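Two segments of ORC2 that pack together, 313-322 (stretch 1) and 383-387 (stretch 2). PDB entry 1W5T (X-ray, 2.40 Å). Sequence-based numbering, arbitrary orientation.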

# COMPACT_ATOMS: atom_id res chain seq x y z
N ILE A 313 -10.39 22.82 9.43
CA ILE A 313 -9.11 22.85 10.12
C ILE A 313 -7.96 22.42 9.21
O ILE A 313 -6.88 23.08 9.19
N LEU A 314 -8.20 21.36 8.45
CA LEU A 314 -7.24 20.94 7.43
C LEU A 314 -6.92 22.09 6.45
O LEU A 314 -5.75 22.36 6.15
N ARG A 315 -7.96 22.75 5.97
CA ARG A 315 -7.80 23.88 5.07
C ARG A 315 -6.92 24.97 5.67
O ARG A 315 -6.02 25.48 5.02
N LEU A 316 -7.17 25.29 6.93
CA LEU A 316 -6.47 26.38 7.58
C LEU A 316 -4.99 26.05 7.76
O LEU A 316 -4.12 26.89 7.53
N ILE A 317 -4.72 24.80 8.17
CA ILE A 317 -3.36 24.31 8.31
C ILE A 317 -2.68 24.35 6.95
O ILE A 317 -1.53 24.74 6.85
N ALA A 318 -3.39 23.96 5.90
CA ALA A 318 -2.85 24.04 4.52
C ALA A 318 -2.51 25.46 4.09
O ALA A 318 -1.42 25.70 3.64
N GLU A 319 -3.43 26.41 4.23
CA GLU A 319 -3.08 27.79 3.85
C GLU A 319 -1.92 28.44 4.63
O GLU A 319 -1.20 29.24 4.09
N ALA A 320 -1.75 28.08 5.90
CA ALA A 320 -0.61 28.56 6.66
C ALA A 320 0.70 28.07 6.03
O ALA A 320 1.75 28.71 6.18
N THR A 321 0.62 26.95 5.31
CA THR A 321 1.78 26.34 4.68
C THR A 321 2.09 27.01 3.34
O THR A 321 3.25 27.35 3.07
N LEU A 322 1.06 27.21 2.54
CA LEU A 322 1.14 27.86 1.23
C LEU A 322 1.73 29.28 1.27
O LEU A 322 2.41 29.70 0.32
N LEU A 383 2.67 22.78 17.75
CA LEU A 383 2.84 23.29 16.40
C LEU A 383 2.26 22.27 15.43
O LEU A 383 2.34 21.08 15.70
N PHE A 384 1.66 22.74 14.34
CA PHE A 384 1.02 21.87 13.36
C PHE A 384 1.43 22.30 12.00
O PHE A 384 1.60 23.51 11.75
N ARG A 385 1.60 21.35 11.09
CA ARG A 385 1.86 21.66 9.69
C ARG A 385 1.15 20.66 8.74
O ARG A 385 0.83 19.55 9.11
N LEU A 386 0.88 21.08 7.52
CA LEU A 386 0.52 20.11 6.51
C LEU A 386 1.69 19.17 6.29
O LEU A 386 2.85 19.59 6.32
N ALA A 387 1.39 17.89 6.08
CA ALA A 387 2.41 16.92 5.66
C ALA A 387 3.14 17.49 4.44
O ALA A 387 2.52 17.84 3.45

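The helix 313-322 lies almost square across the strand 383-386, at 83° between their N-to-C directions and 6.9 Å between their axes. At such a crossing the two elements can share only a short patch, and the contact is correspondingly small: 280 Å² buried in total, with no hydrogen bond from one stretch to the other. It is built from apolar packing, and the residues that take part recur at helical spacing: 314, 317, 318 and 321.

Ile-313 stands outside the patch. Leu-314 opens it: its CA-to-CB bond points sideways, but the t, p rotamer brings the end of the chain nearer the strand, and CD1 meets CD1 of Leu-386 at 3.7 Å. Arg-315 points away. Its NH2 makes a very short salt bridge, 2.5 Å, to OE2 of Glu-319 one turn later, and this charged pair makes no contact with the strand; the other guanidinium nitrogens are satisfied elsewhere in the structure. Leu-316, also buried, does not reach the strand.

Ile-317 is the helix's main contribution, pointing toward the strand in the m, t rotamer. Its two branches divide the work. CD1 reaches CB of Phe-384 at 3.9 Å, while CG2 presses on the backbone, 3.5 Å from C of Arg-385 and 3.3 Å from N of Leu-386. The Phe-384 side chain (chi1 m) sets out toward the helix, but its end leads away, and the ring meets CD1 of Ile-317 obliquely. The CA-to-CB bond of Arg-385 points away, and its contact with Ile-317 is through the backbone.

Ala-318 and Leu-386 have the nearest CA atoms across the stretches, 5.5 Å apart. The small alanine side chain points sideways, and its CB touches CD2 of Leu-386 at 4.1 Å. Leu-386, in the t, p rotamer, gives up 95 Å², the largest share of any residue here: CD1 packs on Leu-314 and lies 4.4 Å from CG2 of Ile-317, and both CD1 and CD2 lie close to CB of Ala-318.

Thr-321 closes the patch, pointing toward the strand with chi1 at m. Its hydroxyl donates to the backbone, OG1 to O of Ile-317 at 3.1 Å, which provides the polar group with a partner inside its own helix. OG1 also sits 3.6 Å from N of Leu-386 and 3.7 Å from CB of Leu-386, as packing contacts. Leu-322 lies beyond reach. The rule to read here is one strand leucine set against successive helical turns, with an alanine where the CA atoms come nearest.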

# COMPACT_ATOMS: atom_id res chain seq x y z
CB ILE A 313 -9.17 21.98 11.38
CG1 ILE A 313 -10.31 22.48 12.30
CG2 ILE A 313 -7.81 22.00 12.08
CD1 ILE A 313 -10.78 21.46 13.40
CB LEU A 314 -7.72 19.69 6.68
CG LEU A 314 -6.73 19.08 5.68
CD1 LEU A 314 -5.39 18.82 6.36
CD2 LEU A 314 -7.26 17.75 5.07
CB ARG A 315 -9.17 24.45 4.69
CG ARG A 315 -9.10 25.30 3.44
CD ARG A 315 -9.81 26.61 3.53
NE ARG A 315 -10.18 27.11 2.21
CZ ARG A 315 -9.57 28.14 1.60
NH1 ARG A 315 -9.99 28.53 0.41
NH2 ARG A 315 -8.56 28.79 2.18
CB LEU A 316 -7.13 26.73 8.91
CG LEU A 316 -8.48 27.43 8.90
CD1 LEU A 316 -9.11 27.23 10.25
CD2 LEU A 316 -8.38 28.94 8.55
CB ILE A 317 -3.36 22.92 8.93
CG1 ILE A 317 -3.77 23.01 10.40
CG2 ILE A 317 -2.02 22.22 8.74
CD1 ILE A 317 -3.69 21.70 11.22
CB ALA A 318 -3.79 23.40 3.52
CB GLU A 319 -4.30 28.72 3.82
CG GLU A 319 -4.95 28.95 5.15
CD GLU A 319 -6.32 29.61 5.01
OE1 GLU A 319 -6.61 30.57 5.75
OE2 GLU A 319 -7.11 29.16 4.15
CB ALA A 320 -0.72 28.13 8.10
CB THR A 321 1.53 24.83 4.51
OG1 THR A 321 1.37 24.25 5.82
CG2 THR A 321 2.74 24.14 3.94
CB LEU A 322 -0.25 27.82 0.57
CG LEU A 322 -0.56 28.62 -0.69
CD1 LEU A 322 -0.01 27.88 -1.91
CD2 LEU A 322 -2.06 28.86 -0.81
CB LEU A 383 4.33 23.59 16.11
CG LEU A 383 5.10 24.50 17.11
CD1 LEU A 383 6.52 24.81 16.60
CD2 LEU A 383 4.36 25.81 17.40
CB PHE A 384 -0.49 22.00 13.44
CG PHE A 384 -1.09 21.50 14.71
CD1 PHE A 384 -1.49 22.40 15.71
CD2 PHE A 384 -1.30 20.16 14.91
CE1 PHE A 384 -2.07 21.94 16.90
CE2 PHE A 384 -1.88 19.68 16.10
CZ PHE A 384 -2.27 20.58 17.09
CB ARG A 385 3.37 21.70 9.42
CG ARG A 385 3.99 20.41 8.82
CD ARG A 385 5.50 20.42 8.64
NE ARG A 385 6.11 19.18 9.11
CZ ARG A 385 7.42 18.91 9.08
NH1 ARG A 385 8.29 19.78 8.59
NH2 ARG A 385 7.86 17.75 9.56
CB LEU A 386 0.15 20.80 5.20
CG LEU A 386 -0.77 19.94 4.35
CD1 LEU A 386 -2.12 19.84 5.09
CD2 LEU A 386 -0.93 20.53 2.98
CB ALA A 387 1.74 15.60 5.31